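Local structure of dextranase (Pseudarthrobacter oxydans, 6NZS) at residues K66-G74 and V290-H301. The protein catalyses the endohydrolysis of (1->6)-alpha-D-glucosidic linkages in dextran. Residues are numbered along the deposited sequence; the frame is centred on the assembly and turned at random.
Sequences KIGYTKEDG and VYEADTNNNYNH
Gly68 and His301 bring two irregular loops together, their CA atoms 6.0 Å apart, and a water joins Ile67 O to His301 N beside them. The side chains of Tyr69, Tyr291 and His301 form an aromatic cluster. Tyr69 and His301 stack face to face, centroids 4.3 Å apart and planes at 27°, while Lys66 CB lies on the opposite face of the phenol. The two tyrosine rings meet obliquely, planes at 49°, with Tyr69 OH 3.4 Å from Tyr291 CB. A nearly straight bond (175°) from His301 ND1 to Tyr291 O, in the imidazole plane, fixes the rotation of His301. Tyr69 OH donates to the anti lone pair of Asp73 OD2, which also pairs with Arg61, and receives a bond from a water that accepts from Tyr291 N. With an alanine here in place of the tyrosine, one imidazole face would probably lose its stacking partner and Asp73 OD2 its phenol donor. Asp73 CB sits over one face of Tyr291, 3.7 Å from the ring centroid, in a CH-pi contact; Glu292 CG backs the other. Extended beyond CG, Lys71 passes CE along the imidazole edge, 3.5 Å from His301 NE2, and its NZ meets the syn lone pair of Glu292 OE1 at 2.8 Å. Cluster and salt bridge join the N-terminal Ig-like domain to the loop between solenoid strands 283-285 and 316-320, linking the two domains of the family 49 fold.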
loop_
_atom_site.group_PDB
_atom_site.type_symbol
_atom_site.label_atom_id
_atom_site.label_comp_id
_atom_site.label_asym_id
_atom_site.label_seq_id
_atom_site.Cartn_x
_atom_site.Cartn_y
_atom_site.Cartn_z
ATOM N N LYS A 66 -0.010 15.901 -17.910
ATOM C CA LYS A 66 -1.343 15.327 -18.050
ATOM C C LYS A 66 -1.712 15.301 -19.527
ATOM O O LYS A 66 -1.753 16.350 -20.182
ATOM C CB LYS A 66 -2.348 16.175 -17.277
ATOM C CG LYS A 66 -2.068 16.246 -15.783
ATOM C CD LYS A 66 -3.053 17.181 -15.106
ATOM C CE LYS A 66 -2.882 17.177 -13.599
ATOM N NZ LYS A 66 -3.837 18.075 -12.909
ATOM N N ILE A 67 -1.961 14.111 -20.061
ATOM C CA ILE A 67 -2.302 13.944 -21.469
ATOM C C ILE A 67 -3.786 13.620 -21.555
ATOM O O ILE A 67 -4.234 12.571 -21.071
ATOM C CB ILE A 67 -1.449 12.865 -22.147
ATOM C CG1 ILE A 67 0.015 13.309 -22.219
ATOM C CG2 ILE A 67 -1.990 12.552 -23.538
ATOM C CD1 ILE A 67 0.215 14.703 -22.752
ATOM N N GLY A 68 -4.552 14.521 -22.163
ATOM C CA GLY A 68 -5.966 14.296 -22.372
ATOM C C GLY A 68 -6.875 14.770 -21.262
ATOM O O GLY A 68 -8.073 14.460 -21.293
ATOM N N TYR A 69 -6.353 15.504 -20.282
ATOM C CA TYR A 69 -7.174 16.003 -19.190
ATOM C C TYR A 69 -6.459 17.152 -18.497
ATOM O O TYR A 69 -5.237 17.309 -18.599
ATOM C CB TYR A 69 -7.535 14.898 -18.185
ATOM C CG TYR A 69 -6.365 14.335 -17.398
ATOM C CD1 TYR A 69 -5.549 13.360 -17.945
ATOM C CD2 TYR A 69 -6.104 14.766 -16.100
ATOM C CE1 TYR A 69 -4.485 12.830 -17.226
ATOM C CE2 TYR A 69 -5.037 14.245 -15.375
ATOM C CZ TYR A 69 -4.241 13.276 -15.947
ATOM O OH TYR A 69 -3.182 12.745 -15.241
ATOM N N THR A 70 -7.248 17.964 -17.788
ATOM C CA THR A 70 -6.720 19.029 -16.953
ATOM C C THR A 70 -7.153 18.927 -15.499
ATOM O O THR A 70 -6.588 19.635 -14.657
ATOM C CB THR A 70 -7.129 20.409 -17.499
ATOM O OG1 THR A 70 -8.558 20.520 -17.494
ATOM C CG2 THR A 70 -6.612 20.602 -18.913
ATOM N N LYS A 71 -8.112 18.059 -15.178
ATOM C CA LYS A 71 -8.609 17.941 -13.816
ATOM C C LYS A 71 -7.505 17.446 -12.885
ATOM O O LYS A 71 -6.468 16.941 -13.318
ATOM C CB LYS A 71 -9.781 16.960 -13.764
ATOM C CG LYS A 71 -9.394 15.516 -14.042
ATOM C CD LYS A 71 -10.575 14.575 -13.854
ATOM C CE LYS A 71 -10.190 13.150 -14.230
ATOM N NZ LYS A 71 -11.349 12.216 -14.123
ATOM N N GLU A 72 -7.746 17.591 -11.586
ATOM C CA GLU A 72 -6.800 17.083 -10.605
ATOM C C GLU A 72 -6.760 15.563 -10.667
ATOM O O GLU A 72 -7.787 14.903 -10.847
ATOM C CB GLU A 72 -7.192 17.535 -9.200
ATOM C CG GLU A 72 -6.908 19.005 -8.923
ATOM C CD GLU A 72 -7.122 19.367 -7.468
ATOM O OE1 GLU A 72 -8.118 18.896 -6.880
ATOM O OE2 GLU A 72 -6.293 20.116 -6.911
ATOM N N ASP A 73 -5.556 15.004 -10.533
ATOM C CA ASP A 73 -5.395 13.559 -10.501
ATOM C C ASP A 73 -4.813 13.043 -9.191
ATOM O O ASP A 73 -4.589 11.834 -9.072
ATOM C CB ASP A 73 -4.571 13.059 -11.703
ATOM C CG ASP A 73 -3.176 13.672 -11.777
ATOM O OD1 ASP A 73 -2.659 14.153 -10.747
ATOM O OD2 ASP A 73 -2.593 13.670 -12.882
ATOM N N GLY A 74 -4.585 13.914 -8.207
ATOM C CA GLY A 74 -4.048 13.509 -6.924
ATOM C C GLY A 74 -2.539 13.551 -6.815
ATOM O O GLY A 74 -2.017 13.471 -5.695
ATOM N N VAL A 290 -1.546 6.193 -18.799
ATOM C CA VAL A 290 -2.070 7.460 -18.309
ATOM C C VAL A 290 -2.987 7.206 -17.117
ATOM O O VAL A 290 -3.567 6.121 -16.967
ATOM C CB VAL A 290 -2.813 8.181 -19.453
ATOM C CG1 VAL A 290 -4.091 7.426 -19.831
ATOM C CG2 VAL A 290 -3.131 9.620 -19.088
ATOM N N TYR A 291 -3.106 8.207 -16.245
ATOM C CA TYR A 291 -4.103 8.171 -15.183
ATOM C C TYR A 291 -5.461 7.830 -15.770
ATOM O O TYR A 291 -5.878 8.419 -16.768
ATOM C CB TYR A 291 -4.193 9.553 -14.539
ATOM C CG TYR A 291 -5.254 9.713 -13.469
ATOM C CD1 TYR A 291 -5.267 8.901 -12.340
ATOM C CD2 TYR A 291 -6.233 10.700 -13.576
ATOM C CE1 TYR A 291 -6.216 9.067 -11.352
ATOM C CE2 TYR A 291 -7.186 10.874 -12.596
ATOM C CZ TYR A 291 -7.182 10.059 -11.479
ATOM O OH TYR A 291 -8.136 10.241 -10.499
ATOM N N GLU A 292 -6.153 6.880 -15.138
ATOM C CA GLU A 292 -7.488 6.467 -15.577
ATOM C C GLU A 292 -7.479 6.047 -17.045
ATOM O O GLU A 292 -8.398 6.360 -17.809
ATOM C CB GLU A 292 -8.541 7.546 -15.301
ATOM C CG GLU A 292 -9.080 7.566 -13.872
ATOM C CD GLU A 292 -10.144 8.631 -13.656
ATOM O OE1 GLU A 292 -10.037 9.711 -14.273
ATOM O OE2 GLU A 292 -11.088 8.390 -12.873
ATOM N N ALA A 293 -6.426 5.335 -17.446
ATOM C CA ALA A 293 -6.371 4.752 -18.781
ATOM C C ALA A 293 -7.552 3.810 -18.973
ATOM O O ALA A 293 -7.689 2.816 -18.256
ATOM C CB ALA A 293 -5.052 4.001 -18.960
ATOM N N ASP A 294 -8.428 4.142 -19.924
ATOM C CA ASP A 294 -9.706 3.459 -20.094
ATOM C C ASP A 294 -9.624 2.514 -21.287
ATOM O O ASP A 294 -9.305 2.940 -22.402
ATOM C CB ASP A 294 -10.828 4.481 -20.298
ATOM C CG ASP A 294 -12.220 3.884 -20.096
ATOM O OD1 ASP A 294 -12.344 2.643 -20.006
ATOM O OD2 ASP A 294 -13.199 4.665 -20.025
ATOM N N THR A 295 -9.904 1.230 -21.047
ATOM C CA THR A 295 -9.945 0.270 -22.144
ATOM C C THR A 295 -11.104 0.541 -23.098
ATOM O O THR A 295 -11.020 0.170 -24.273
ATOM C CB THR A 295 -9.967 -1.175 -21.621
ATOM O OG1 THR A 295 -11.106 -1.378 -20.771
ATOM C CG2 THR A 295 -8.689 -1.475 -20.832
ATOM N N ASN A 296 -12.167 1.197 -22.624
ATOM C CA ASN A 296 -13.258 1.630 -23.495
ATOM C C ASN A 296 -12.869 2.800 -24.391
ATOM O O ASN A 296 -13.652 3.165 -25.275
ATOM C CB ASN A 296 -14.465 2.051 -22.652
ATOM C CG ASN A 296 -15.187 0.872 -22.022
ATOM O OD1 ASN A 296 -15.087 -0.262 -22.496
ATOM N ND2 ASN A 296 -15.929 1.140 -20.950
ATOM N N ASN A 297 -11.699 3.402 -24.185
ATOM C CA ASN A 297 -11.285 4.613 -24.886
ATOM C C ASN A 297 -9.890 4.457 -25.477
ATOM O O ASN A 297 -9.094 5.400 -25.489
ATOM C CB ASN A 297 -11.357 5.828 -23.962
ATOM C CG ASN A 297 -11.280 7.149 -24.716
ATOM O OD1 ASN A 297 -11.439 7.192 -25.937
ATOM N ND2 ASN A 297 -11.029 8.232 -23.987
ATOM N N ASN A 298 -9.568 3.259 -25.968
ATOM C CA ASN A 298 -8.278 2.985 -26.609
ATOM C C ASN A 298 -7.094 3.218 -25.670
ATOM O O ASN A 298 -6.008 3.590 -26.121
ATOM C CB ASN A 298 -8.088 3.782 -27.904
ATOM C CG ASN A 298 -9.112 3.434 -28.967
ATOM O OD1 ASN A 298 -9.649 2.326 -28.994
ATOM N ND2 ASN A 298 -9.383 4.385 -29.856
ATOM N N TYR A 299 -7.287 3.008 -24.367
ATOM C CA TYR A 299 -6.279 3.237 -23.330
ATOM C C TYR A 299 -5.995 4.716 -23.091
ATOM O O TYR A 299 -5.141 5.045 -22.255
ATOM C CB TYR A 299 -4.962 2.480 -23.565
ATOM C CG TYR A 299 -5.094 0.979 -23.494
ATOM C CD1 TYR A 299 -5.620 0.257 -24.558
ATOM C CD2 TYR A 299 -4.689 0.279 -22.361
ATOM C CE1 TYR A 299 -5.741 -1.117 -24.497
ATOM C CE2 TYR A 299 -4.808 -1.094 -22.291
ATOM C CZ TYR A 299 -5.336 -1.785 -23.362
ATOM O OH TYR A 299 -5.449 -3.153 -23.296
ATOM N N ASN A 300 -6.660 5.619 -23.803
ATOM C CA ASN A 300 -6.531 7.029 -23.485
ATOM C C ASN A 300 -7.296 7.336 -22.201
ATOM O O ASN A 300 -8.071 6.520 -21.693
ATOM C CB ASN A 300 -7.051 7.886 -24.638
ATOM C CG ASN A 300 -6.275 7.667 -25.917
ATOM O OD1 ASN A 300 -6.847 7.314 -26.952
ATOM N ND2 ASN A 300 -4.966 7.867 -25.856
ATOM N N HIS A 301 -7.069 8.537 -21.672
ATOM C CA HIS A 301 -7.718 8.933 -20.432
ATOM C C HIS A 301 -9.241 8.892 -20.566
ATOM O O HIS A 301 -9.805 9.151 -21.633
ATOM C CB HIS A 301 -7.265 10.332 -20.015
ATOM C CG HIS A 301 -7.991 10.864 -18.822
ATOM N ND1 HIS A 301 -7.725 10.436 -17.541
ATOM C CD2 HIS A 301 -8.990 11.770 -18.716
ATOM C CE1 HIS A 301 -8.519 11.064 -16.693
ATOM N NE2 HIS A 301 -9.302 11.879 -17.383
HETATM O O HOH W 1 -5.073 10.352 -22.555
HETATM O O HOH W 2 -1.485 10.872 -16.284
HETATM O O HOH W 3 -12.789 10.279 -12.135
HETATM O O HOH W 4 -11.548 12.967 -17.252
HETATM O O HOH W 5 -9.402 12.611 -10.628
#